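Local coordinates for protein serine--tRNA ligase, cytoplasmic (Candida albicans, PDB 3QO8) that activates serine with ATP to form seryl-adenylate and then transfers the serine to the acceptor end of tRNA(Ser), working as a class II homodimer, at residues L127-T132 with C322-Y327; E134-K137 with A143-T146; S197-K202 with S403-T408; F326-S329 with P333-V336. One frame throughout, in Å; residues are numbered along the deposited sequence.

Contact 1: L127-T132 with C322-Y327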
# COMPACT_ATOMS: atom_id res chain seq x y z
N LEU A 127 23.00 -26.46 8.41
CA LEU A 127 22.17 -26.37 9.60
C LEU A 127 23.00 -25.67 10.66
O LEU A 127 23.90 -26.26 11.25
CB LEU A 127 21.72 -27.75 10.09
CG LEU A 127 20.88 -27.72 11.38
CD1 LEU A 127 19.58 -26.91 11.21
CD2 LEU A 127 20.57 -29.13 11.90
N VAL A 128 22.71 -24.38 10.85
CA VAL A 128 23.54 -23.53 11.70
C VAL A 128 23.21 -23.69 13.18
O VAL A 128 24.09 -23.94 14.00
CB VAL A 128 23.42 -22.03 11.28
CG1 VAL A 128 24.19 -21.14 12.24
CG2 VAL A 128 23.91 -21.84 9.86
N ARG A 129 21.93 -23.57 13.51
CA ARG A 129 21.50 -23.64 14.90
C ARG A 129 20.06 -24.10 14.95
O ARG A 129 19.30 -23.90 14.00
CB ARG A 129 21.59 -22.25 15.56
CG ARG A 129 22.95 -21.88 16.09
CD ARG A 129 22.94 -20.53 16.81
NE ARG A 129 22.60 -19.42 15.92
CZ ARG A 129 23.48 -18.82 15.13
NH1 ARG A 129 24.74 -19.22 15.10
NH2 ARG A 129 23.09 -17.81 14.36
N THR A 130 19.69 -24.72 16.06
CA THR A 130 18.30 -25.09 16.31
C THR A 130 17.92 -24.56 17.68
O THR A 130 18.76 -24.45 18.57
CB THR A 130 18.10 -26.62 16.26
OG1 THR A 130 18.56 -27.13 15.01
CG2 THR A 130 16.64 -26.97 16.41
N TRP A 131 16.65 -24.22 17.86
CA TRP A 131 16.18 -23.77 19.17
C TRP A 131 14.76 -24.26 19.43
O TRP A 131 13.92 -24.21 18.54
CB TRP A 131 16.23 -22.24 19.28
CG TRP A 131 15.82 -21.74 20.65
CD1 TRP A 131 16.63 -21.64 21.76
CD2 TRP A 131 14.52 -21.30 21.06
NE1 TRP A 131 15.91 -21.16 22.82
CE2 TRP A 131 14.62 -20.94 22.42
CE3 TRP A 131 13.29 -21.16 20.41
CZ2 TRP A 131 13.52 -20.46 23.15
CZ3 TRP A 131 12.21 -20.68 21.12
CH2 TRP A 131 12.33 -20.35 22.48
N THR A 132 14.51 -24.74 20.64
CA THR A 132 13.15 -25.04 21.06
C THR A 132 12.84 -24.32 22.35
O THR A 132 13.71 -24.11 23.19
CB THR A 132 12.88 -26.56 21.27
OG1 THR A 132 13.90 -27.12 22.10
CG2 THR A 132 12.83 -27.29 19.93
N CYS A 322 19.54 -10.89 16.66
CA CYS A 322 18.36 -10.09 16.99
C CYS A 322 17.05 -10.79 16.60
O CYS A 322 16.09 -10.81 17.36
CB CYS A 322 18.40 -8.70 16.31
SG CYS A 322 19.41 -7.48 17.17
N SER A 323 17.01 -11.34 15.39
CA SER A 323 15.81 -12.07 14.97
C SER A 323 15.57 -13.33 15.81
O SER A 323 14.43 -13.67 16.16
CB SER A 323 15.89 -12.40 13.48
OG SER A 323 15.85 -11.20 12.71
N GLU A 324 16.65 -14.05 16.12
CA GLU A 324 16.50 -15.24 16.96
C GLU A 324 15.89 -14.86 18.31
O GLU A 324 14.95 -15.50 18.79
CB GLU A 324 17.85 -15.91 17.17
CG GLU A 324 18.43 -16.51 15.91
CD GLU A 324 19.71 -17.26 16.19
OE1 GLU A 324 19.65 -18.32 16.86
OE2 GLU A 324 20.78 -16.79 15.76
N GLU A 325 16.43 -13.81 18.92
CA GLU A 325 15.92 -13.36 20.20
C GLU A 325 14.43 -13.01 20.09
O GLU A 325 13.63 -13.35 20.97
CB GLU A 325 16.72 -12.16 20.71
CG GLU A 325 16.29 -11.67 22.08
CD GLU A 325 17.01 -10.38 22.51
OE1 GLU A 325 17.94 -9.94 21.81
OE2 GLU A 325 16.61 -9.81 23.55
N PHE A 326 14.06 -12.34 19.01
CA PHE A 326 12.66 -12.02 18.77
C PHE A 326 11.78 -13.29 18.75
O PHE A 326 10.75 -13.33 19.44
CB PHE A 326 12.52 -11.22 17.46
CG PHE A 326 11.10 -10.76 17.17
CD1 PHE A 326 10.59 -9.61 17.76
CD2 PHE A 326 10.28 -11.47 16.30
CE1 PHE A 326 9.30 -9.17 17.48
CE2 PHE A 326 8.99 -11.06 16.02
CZ PHE A 326 8.49 -9.91 16.62
N TYR A 327 12.17 -14.31 17.99
CA TYR A 327 11.36 -15.53 17.94
C TYR A 327 11.39 -16.32 19.24
O TYR A 327 10.40 -16.94 19.63
CB TYR A 327 11.68 -16.39 16.69
CG TYR A 327 11.20 -15.61 15.50
CD1 TYR A 327 9.86 -15.60 15.17
CD2 TYR A 327 12.06 -14.79 14.80
CE1 TYR A 327 9.39 -14.83 14.11
CE2 TYR A 327 11.60 -14.01 13.74
CZ TYR A 327 10.27 -14.03 13.41
OH TYR A 327 9.80 -13.25 12.38
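Arg129, on an edge strand of the class II synthetase sheet, meets Glu324 on helix 312-329 in a salt bridge that ties the helix to the strand. NH2 of Arg129 lies 2.9 Å from OE2 of Glu324, with an N-H...O angle of 137°. The oxygen is met on its syn side, but the donor stands 31° out of the carboxylate plane. NE of Arg129 is shared between both oxygens in two weak bonds, 3.3 Å to OE1 and 3.2 Å to OE2 of Glu324. The guanidinium and carboxylate planes are only 11° apart, while the two side chains cross at about a right angle.

The guanidinium reaches this position because the arginine chain bends at its third torsion, whereas Glu324 stays extended beyond CG. CG1 of Val128 lies 3.5 Å above one guanidinium face, toward its rim. A classic beta bulge at Val128 and Arg129 sets this pair against the single residue Val336 of the neighbouring strand. Glu324 is buried, and its OE1 is also hydrogen-bonded to Tyr334 OH, so the carboxylate is held by two residues and probably kept ionised by the arginine.

Farther along the strand, Trp131 touches a bound seryl-sulfamoyl-adenosine and meets the Tyr334 ring. Its touch on the helix is slight, with CZ3 of Trp131 4.4 Å from the backbone O of Tyr327.

Contact 2: E134-K137 with A143-T146. With SSA (5'-O-(N-(L-seryl)-sulfamoyl)adenosine), chain D.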
# COMPACT_ATOMS: atom_id res chain seq x y z
N GLU A 134 10.86 -23.84 26.12
CA GLU A 134 10.79 -24.63 27.34
C GLU A 134 9.58 -25.55 27.30
O GLU A 134 8.53 -25.18 26.76
CB GLU A 134 10.70 -23.68 28.54
CG GLU A 134 10.55 -24.34 29.90
CD GLU A 134 10.42 -23.33 31.03
OE1 GLU A 134 10.53 -22.11 30.76
OE2 GLU A 134 10.20 -23.75 32.18
N ASN A 135 9.72 -26.74 27.85
CA ASN A 135 8.62 -27.70 27.87
C ASN A 135 8.19 -28.13 26.48
O ASN A 135 7.06 -28.59 26.28
CB ASN A 135 7.43 -27.14 28.64
CG ASN A 135 7.74 -26.91 30.10
OD1 ASN A 135 8.33 -27.77 30.77
ND2 ASN A 135 7.36 -25.74 30.61
N TYR A 136 9.08 -27.99 25.51
CA TYR A 136 8.83 -28.52 24.18
C TYR A 136 9.95 -29.49 23.83
O TYR A 136 11.06 -29.10 23.48
CB TYR A 136 8.73 -27.42 23.13
CG TYR A 136 8.08 -27.87 21.84
CD1 TYR A 136 6.81 -28.43 21.83
CD2 TYR A 136 8.74 -27.72 20.62
CE1 TYR A 136 6.20 -28.83 20.63
CE2 TYR A 136 8.15 -28.12 19.43
CZ TYR A 136 6.88 -28.67 19.44
OH TYR A 136 6.31 -29.07 18.25
N LYS A 137 9.61 -30.76 23.94
CA LYS A 137 10.55 -31.87 23.84
C LYS A 137 11.27 -31.87 22.50
O LYS A 137 12.49 -31.90 22.44
CB LYS A 137 9.77 -33.17 24.04
CG LYS A 137 10.57 -34.44 24.01
CD LYS A 137 9.67 -35.63 24.35
CE LYS A 137 8.96 -35.41 25.69
NZ LYS A 137 7.96 -36.47 26.01
N ALA A 143 1.42 -28.20 19.38
CA ALA A 143 1.59 -26.76 19.50
C ALA A 143 2.63 -26.47 20.58
O ALA A 143 2.45 -26.86 21.73
CB ALA A 143 0.26 -26.10 19.84
N ALA A 144 3.71 -25.78 20.22
CA ALA A 144 4.83 -25.64 21.13
C ALA A 144 4.48 -24.93 22.45
O ALA A 144 4.97 -25.32 23.52
CB ALA A 144 6.01 -24.94 20.44
N ALA A 145 3.64 -23.92 22.38
CA ALA A 145 3.38 -23.08 23.54
C ALA A 145 2.37 -23.68 24.50
O ALA A 145 2.42 -23.43 25.70
CB ALA A 145 2.94 -21.67 23.09
N THR A 146 1.44 -24.47 23.98
CA THR A 146 0.35 -24.97 24.80
C THR A 146 0.45 -26.47 25.10
O THR A 146 -0.20 -26.97 26.02
CB THR A 146 -1.00 -24.74 24.12
OG1 THR A 146 -1.04 -25.49 22.90
CG2 THR A 146 -1.20 -23.26 23.81
N10 SSA D . 11.83 -18.83 29.98
CA SSA D . 10.43 -18.52 30.20
CB SSA D . 10.26 -17.00 30.19
OG SSA D . 8.88 -16.66 30.33
C9 SSA D . 9.60 -19.14 29.11
O9 SSA D . 8.38 -19.04 29.13
N8 SSA D . 10.26 -19.78 28.15
S1 SSA D . 9.50 -20.33 26.85
O1S SSA D . 10.48 -20.69 25.85
O2S SSA D . 8.71 -21.48 27.20
O5' SSA D . 8.57 -19.23 26.31
C5' SSA D . 9.06 -18.18 25.48
C4' SSA D . 8.02 -17.06 25.47
O4' SSA D . 6.88 -17.43 24.69
C3' SSA D . 7.49 -16.78 26.87
O3' SSA D . 8.17 -15.67 27.46
C2' SSA D . 6.03 -16.46 26.68
O2' SSA D . 5.85 -15.05 26.57
C1' SSA D . 5.65 -17.11 25.36
N9 SSA D . 4.88 -18.33 25.68
C8 SSA D . 5.30 -19.60 25.62
N7 SSA D . 4.29 -20.41 26.01
C5 SSA D . 3.23 -19.63 26.31
C6 SSA D . 1.93 -19.89 26.74
N6 SSA D . 1.50 -21.16 26.96
N1 SSA D . 1.10 -18.84 26.96
C2 SSA D . 1.50 -17.58 26.75
N3 SSA D . 2.74 -17.31 26.32
C4 SSA D . 3.61 -18.32 26.10
O HOH W 1 6.93 -24.01 24.94
O HOH W 2 4.70 -27.78 24.62
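The methyl group of Ala144 sits almost exactly on the axis of the Tyr136 ring: CB is 3.6 Å from the ring centroid and only 3° off the normal, a CH-pi contact over the face. Ala144 CA lies over the same face, 3.5 Å from Tyr136 CD1. Tyr136 can present this face because chi1 of -163° places CG opposite the backbone N. Its hydroxyl is held by the loop itself, through hydrogen bonds with Ile142 O and Glu140 N, which limits how far the ring can shift from the methyl.

The backbones are joined through water. One water bridges Ala144 O, at 2.8 Å, and Glu134 O; a second donates to the same Ala144 O at 2.7 Å and also to Asn135 O. Two waters thus converge on one carbonyl oxygen and link it to successive carbonyls of 134-137.

Both segments also reach a bound seryl-sulfamoyl-adenosine, a mimic of seryl-adenylate, here a second copy in a pocket distinct from the active site. Glu134 N donates to sulfamoyl O1S at 3.2 Å, nearly straight at 167°, with a weak second bond to O2S. At the adenine end of the ligand, N6 donates to Ala145 O at 2.8 Å, while Ala145 CB packs against N7 of the base.

The whole arrangement lies in the loop between strand 126-131 and helix 154-160. Pro333, just before strand 334-338, touches both Tyr136 and Ala144, and Asn418 of helix 408-419 accepts the N-H of Ala144 through OD1.

Contact 3: S197-K202 with S403-T408. With SSA (5'-O-(N-(L-seryl)-sulfamoyl)adenosine), chain B.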
# COMPACT_ATOMS: atom_id res chain seq x y z
N SER A 197 9.18 -1.71 18.87
CA SER A 197 9.63 -1.44 20.24
C SER A 197 10.87 -2.26 20.53
O SER A 197 11.85 -1.77 21.12
CB SER A 197 8.53 -1.79 21.24
OG SER A 197 8.94 -1.51 22.56
N PHE A 198 10.83 -3.52 20.10
CA PHE A 198 11.93 -4.47 20.29
C PHE A 198 13.22 -3.94 19.65
O PHE A 198 14.27 -3.91 20.30
CB PHE A 198 11.54 -5.82 19.67
CG PHE A 198 12.59 -6.89 19.81
CD1 PHE A 198 12.64 -7.69 20.94
CD2 PHE A 198 13.49 -7.12 18.78
CE1 PHE A 198 13.60 -8.69 21.07
CE2 PHE A 198 14.46 -8.13 18.89
CZ PHE A 198 14.51 -8.92 20.04
N LEU A 199 13.14 -3.51 18.40
CA LEU A 199 14.33 -3.02 17.72
C LEU A 199 14.75 -1.65 18.23
O LEU A 199 15.94 -1.35 18.32
CB LEU A 199 14.13 -2.99 16.20
CG LEU A 199 14.07 -4.34 15.48
CD1 LEU A 199 13.84 -4.12 13.98
CD2 LEU A 199 15.35 -5.17 15.72
N SER A 200 13.77 -0.81 18.56
CA SER A 200 14.07 0.52 19.08
C SER A 200 14.88 0.41 20.39
O SER A 200 15.79 1.20 20.64
CB SER A 200 12.77 1.31 19.28
OG SER A 200 12.98 2.42 20.13
N SER A 201 14.56 -0.59 21.20
CA SER A 201 15.30 -0.82 22.45
C SER A 201 16.74 -1.22 22.18
O SER A 201 17.58 -1.16 23.07
CB SER A 201 14.63 -1.92 23.28
OG SER A 201 13.43 -1.44 23.86
N LYS A 202 17.01 -1.66 20.96
CA LYS A 202 18.36 -2.08 20.59
C LYS A 202 19.09 -1.00 19.80
O LYS A 202 20.13 -1.26 19.21
CB LYS A 202 18.30 -3.36 19.77
CG LYS A 202 17.90 -4.57 20.58
CD LYS A 202 17.78 -5.79 19.73
CE LYS A 202 17.41 -6.98 20.58
NZ LYS A 202 18.45 -7.22 21.62
N SER A 403 17.82 -7.78 7.17
CA SER A 403 17.26 -9.00 7.73
C SER A 403 15.82 -8.79 8.13
O SER A 403 15.47 -7.79 8.76
CB SER A 403 18.09 -9.49 8.93
OG SER A 403 17.45 -10.58 9.58
N THR A 404 14.96 -9.73 7.77
CA THR A 404 13.61 -9.71 8.30
C THR A 404 13.69 -9.68 9.82
O THR A 404 14.51 -10.38 10.41
CB THR A 404 12.85 -10.98 7.91
OG1 THR A 404 13.05 -11.26 6.52
CG2 THR A 404 11.37 -10.83 8.22
N LEU A 405 12.87 -8.86 10.47
CA LEU A 405 12.58 -9.11 11.87
C LEU A 405 11.30 -9.93 11.93
O LEU A 405 11.31 -11.08 12.35
CB LEU A 405 12.44 -7.83 12.71
CG LEU A 405 12.16 -8.20 14.17
CD1 LEU A 405 13.44 -8.68 14.88
CD2 LEU A 405 11.52 -7.08 14.95
N SER A 406 10.19 -9.35 11.47
CA SER A 406 8.94 -10.11 11.37
C SER A 406 8.11 -9.70 10.17
O SER A 406 7.71 -8.54 10.06
CB SER A 406 8.09 -9.98 12.64
OG SER A 406 6.86 -10.68 12.50
N ALA A 407 7.88 -10.65 9.26
CA ALA A 407 6.83 -10.51 8.27
C ALA A 407 5.56 -10.90 9.01
O ALA A 407 5.39 -12.06 9.40
CB ALA A 407 7.07 -11.45 7.10
N THR A 408 4.69 -9.93 9.28
CA THR A 408 3.73 -10.12 10.36
C THR A 408 2.62 -11.15 10.07
O THR A 408 2.29 -11.97 10.94
CB THR A 408 3.12 -8.77 10.83
OG1 THR A 408 2.44 -8.15 9.74
CG2 THR A 408 4.24 -7.81 11.31
N10 SSA B . 14.43 -7.51 2.73
CA SSA B . 14.62 -8.96 2.85
CB SSA B . 14.70 -9.36 4.33
OG SSA B . 13.41 -9.22 4.95
C9 SSA B . 13.50 -9.69 2.17
O9 SSA B . 12.53 -9.10 1.71
N8 SSA B . 13.63 -11.02 2.11
S1 SSA B . 12.42 -11.99 1.71
O1S SSA B . 12.06 -11.90 0.33
O2S SSA B . 12.80 -13.33 2.03
O5' SSA B . 11.19 -11.66 2.58
C5' SSA B . 11.28 -11.60 3.99
C4' SSA B . 10.13 -12.40 4.61
O4' SSA B . 8.84 -11.91 4.23
C3' SSA B . 10.12 -13.86 4.21
O3' SSA B . 11.10 -14.58 4.96
C2' SSA B . 8.68 -14.23 4.57
O2' SSA B . 8.56 -14.45 5.99
C1' SSA B . 7.89 -12.97 4.22
N9 SSA B . 7.30 -13.09 2.87
C8 SSA B . 7.96 -13.10 1.70
N7 SSA B . 7.06 -13.25 0.70
C5 SSA B . 5.84 -13.31 1.27
C6 SSA B . 4.56 -13.44 0.76
N6 SSA B . 4.40 -13.53 -0.58
N1 SSA B . 3.51 -13.47 1.61
C2 SSA B . 3.69 -13.38 2.93
N3 SSA B . 4.92 -13.24 3.45
C4 SSA B . 6.00 -13.22 2.64
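Leu199 and Leu405 reach toward each other tip to tip, and this pair makes the close part of the contact. CG of Leu199 is 3.8 Å from CD2 of Leu405, its CD1 approaches the same methyl at 3.9 Å, and its CD2 meets the other methyl, CD1 of Leu405, at 4.1 Å. With chi1 of -179°, Leu405 directs CG away from its own backbone N and toward the helix, so both of its methyls take part.

The Phe198 side is looser. A single ring atom, CE2, comes within 4.2 Å of Leu405 CD1, and the side chains pass at a slant. Phe198 is partly exposed, in contrast to the two buried leucines, and its ring also meets Phe326 edge-to-face.

At Leu405 the strand changes direction, and Leu405 with Ser406 forms a classic beta bulge opposite Ile301. The neighbouring Thr404 points into the active site, where its OG1 donates to the seryl OG of the bound seryl-sulfamoyl-adenosine at 2.6 Å, and CB of Ala407 touches the ribose C1' at 3.4 Å. A helix thus packs behind the largely antiparallel sheet that carries the aminoacyl-adenylate site, as in the class II synthetase catalytic fold.

Contact 4: F326-S329 with P333-V336. With SSA (5'-O-(N-(L-seryl)-sulfamoyl)adenosine), chain D.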
# COMPACT_ATOMS: atom_id res chain seq x y z
N PHE A 326 14.06 -12.34 19.01
CA PHE A 326 12.66 -12.02 18.77
C PHE A 326 11.78 -13.29 18.75
O PHE A 326 10.75 -13.33 19.44
CB PHE A 326 12.52 -11.22 17.46
CG PHE A 326 11.10 -10.76 17.17
CD1 PHE A 326 10.59 -9.61 17.76
CD2 PHE A 326 10.28 -11.47 16.30
CE1 PHE A 326 9.30 -9.17 17.48
CE2 PHE A 326 8.99 -11.06 16.02
CZ PHE A 326 8.49 -9.91 16.62
N TYR A 327 12.17 -14.31 17.99
CA TYR A 327 11.36 -15.53 17.94
C TYR A 327 11.39 -16.32 19.24
O TYR A 327 10.40 -16.94 19.63
CB TYR A 327 11.68 -16.39 16.69
CG TYR A 327 11.20 -15.61 15.50
CD1 TYR A 327 9.86 -15.60 15.17
CD2 TYR A 327 12.06 -14.79 14.80
CE1 TYR A 327 9.39 -14.83 14.11
CE2 TYR A 327 11.60 -14.01 13.74
CZ TYR A 327 10.27 -14.03 13.41
OH TYR A 327 9.80 -13.25 12.38
N GLN A 328 12.53 -16.27 19.92
CA GLN A 328 12.59 -16.90 21.24
C GLN A 328 11.58 -16.25 22.17
O GLN A 328 10.93 -16.93 22.97
CB GLN A 328 13.99 -16.79 21.82
CG GLN A 328 14.98 -17.66 21.10
CD GLN A 328 16.33 -17.64 21.77
OE1 GLN A 328 16.43 -17.33 22.95
NE2 GLN A 328 17.37 -17.98 21.02
N SER A 329 11.45 -14.93 22.06
CA SER A 329 10.56 -14.16 22.93
C SER A 329 9.09 -14.50 22.65
O SER A 329 8.23 -14.32 23.51
CB SER A 329 10.80 -12.66 22.77
OG SER A 329 10.07 -12.12 21.68
N PRO A 333 9.58 -22.43 18.10
CA PRO A 333 10.77 -23.24 17.78
C PRO A 333 11.25 -22.88 16.39
O PRO A 333 10.41 -22.59 15.54
CB PRO A 333 10.24 -24.69 17.78
CG PRO A 333 8.86 -24.63 18.35
CD PRO A 333 8.35 -23.23 18.12
N TYR A 334 12.55 -22.91 16.14
CA TYR A 334 13.05 -22.57 14.81
C TYR A 334 14.39 -23.23 14.55
O TYR A 334 15.00 -23.80 15.46
CB TYR A 334 13.18 -21.05 14.64
CG TYR A 334 14.17 -20.43 15.61
CD1 TYR A 334 15.54 -20.47 15.36
CD2 TYR A 334 13.74 -19.82 16.79
CE1 TYR A 334 16.46 -19.93 16.27
CE2 TYR A 334 14.65 -19.27 17.70
CZ TYR A 334 16.01 -19.34 17.43
OH TYR A 334 16.90 -18.81 18.32
N ARG A 335 14.85 -23.16 13.31
CA ARG A 335 16.23 -23.45 12.99
C ARG A 335 16.78 -22.33 12.12
O ARG A 335 16.02 -21.66 11.42
CB ARG A 335 16.35 -24.79 12.24
CG ARG A 335 15.60 -24.85 10.92
CD ARG A 335 15.85 -26.19 10.20
NE ARG A 335 15.27 -26.20 8.85
CZ ARG A 335 15.05 -27.30 8.13
NH1 ARG A 335 15.35 -28.49 8.62
NH2 ARG A 335 14.52 -27.20 6.91
N VAL A 336 18.08 -22.11 12.20
CA VAL A 336 18.77 -21.16 11.32
C VAL A 336 19.60 -21.95 10.31
O VAL A 336 20.37 -22.85 10.69
CB VAL A 336 19.68 -20.23 12.13
CG1 VAL A 336 20.45 -19.27 11.20
CG2 VAL A 336 18.85 -19.43 13.14
N10 SSA D . 11.83 -18.83 29.98
CA SSA D . 10.43 -18.52 30.20
CB SSA D . 10.26 -17.00 30.19
OG SSA D . 8.88 -16.66 30.33
C9 SSA D . 9.60 -19.14 29.11
O9 SSA D . 8.38 -19.04 29.13
N8 SSA D . 10.26 -19.78 28.15
S1 SSA D . 9.50 -20.33 26.85
O1S SSA D . 10.48 -20.69 25.85
O2S SSA D . 8.71 -21.48 27.20
O5' SSA D . 8.57 -19.23 26.31
C5' SSA D . 9.06 -18.18 25.48
C4' SSA D . 8.02 -17.06 25.47
O4' SSA D . 6.88 -17.43 24.69
C3' SSA D . 7.49 -16.78 26.87
O3' SSA D . 8.17 -15.67 27.46
C2' SSA D . 6.03 -16.46 26.68
O2' SSA D . 5.85 -15.05 26.57
C1' SSA D . 5.65 -17.11 25.36
N9 SSA D . 4.88 -18.33 25.68
C8 SSA D . 5.30 -19.60 25.62
N7 SSA D . 4.29 -20.41 26.01
C5 SSA D . 3.23 -19.63 26.31
C6 SSA D . 1.93 -19.89 26.74
N6 SSA D . 1.50 -21.16 26.96
N1 SSA D . 1.10 -18.84 26.96
C2 SSA D . 1.50 -17.58 26.75
N3 SSA D . 2.74 -17.31 26.32
C4 SSA D . 3.61 -18.32 26.10
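Gln328 and Tyr334 meet at the rim of the tyrosine ring, where helix 312-329 faces strand 334-338. From CB of Gln328, the first torsion sets CG beside the backbone N; CG then lies in the plane of the Tyr334 ring, at its edge, 3.8 Å from CE2. The chain runs on extended to CD, 3.7 Å from the phenolic OH of Tyr334. At the tip NE2 donates to that OH at 2.9 Å, nearly straight at 175° and with the oxygen only 3° out of the amide plane. Amide and ring are almost coplanar, 16° apart, so the glutamine lies along the edge of the ring and covers neither face.

The glutamine N-H is thus a further partner of a hydroxyl already bonded to Glu324. Nearer the ring's base, CD2 of Tyr334 packs 4.0 Å from CB of Tyr327.

At the end of 326-329, Ser329 OG donates to Phe326 O at 2.6 Å. Backbone oxygens approach a second seryl-sulfamoyl-adenosine here, Gln328 O lying 3.4 Å from its C5'. The helix returns through a short connection to strand 334-338 and packs on that strand, as helices flank the largely antiparallel class II sheet; its end borders this additional ligand pocket.

How the contacts relate
Contacts 1 and 4 have centres 4 Å apart and share Phe326 and Tyr327; strands 126-131 and 334-338 are paired there, Val128 N lying 2.8 Å from Val336 O. Contact 3 meets the other side of the same helix: Tyr327 OH is 2.6 Å from Leu405 O, and Lys202 NZ forms a salt bridge with Glu325 OE1 at 2.8 Å. Contact 2 joins contact 4 through Pro333, whose CG is 3.5 Å from Ala144 CB, but stays about 16 Å from contact 3 by nearest atoms. The ligand of contact 3 occupies the active site, whereas contacts 2 and 4 border a second copy, near which Trp131 of contact 1 also lies.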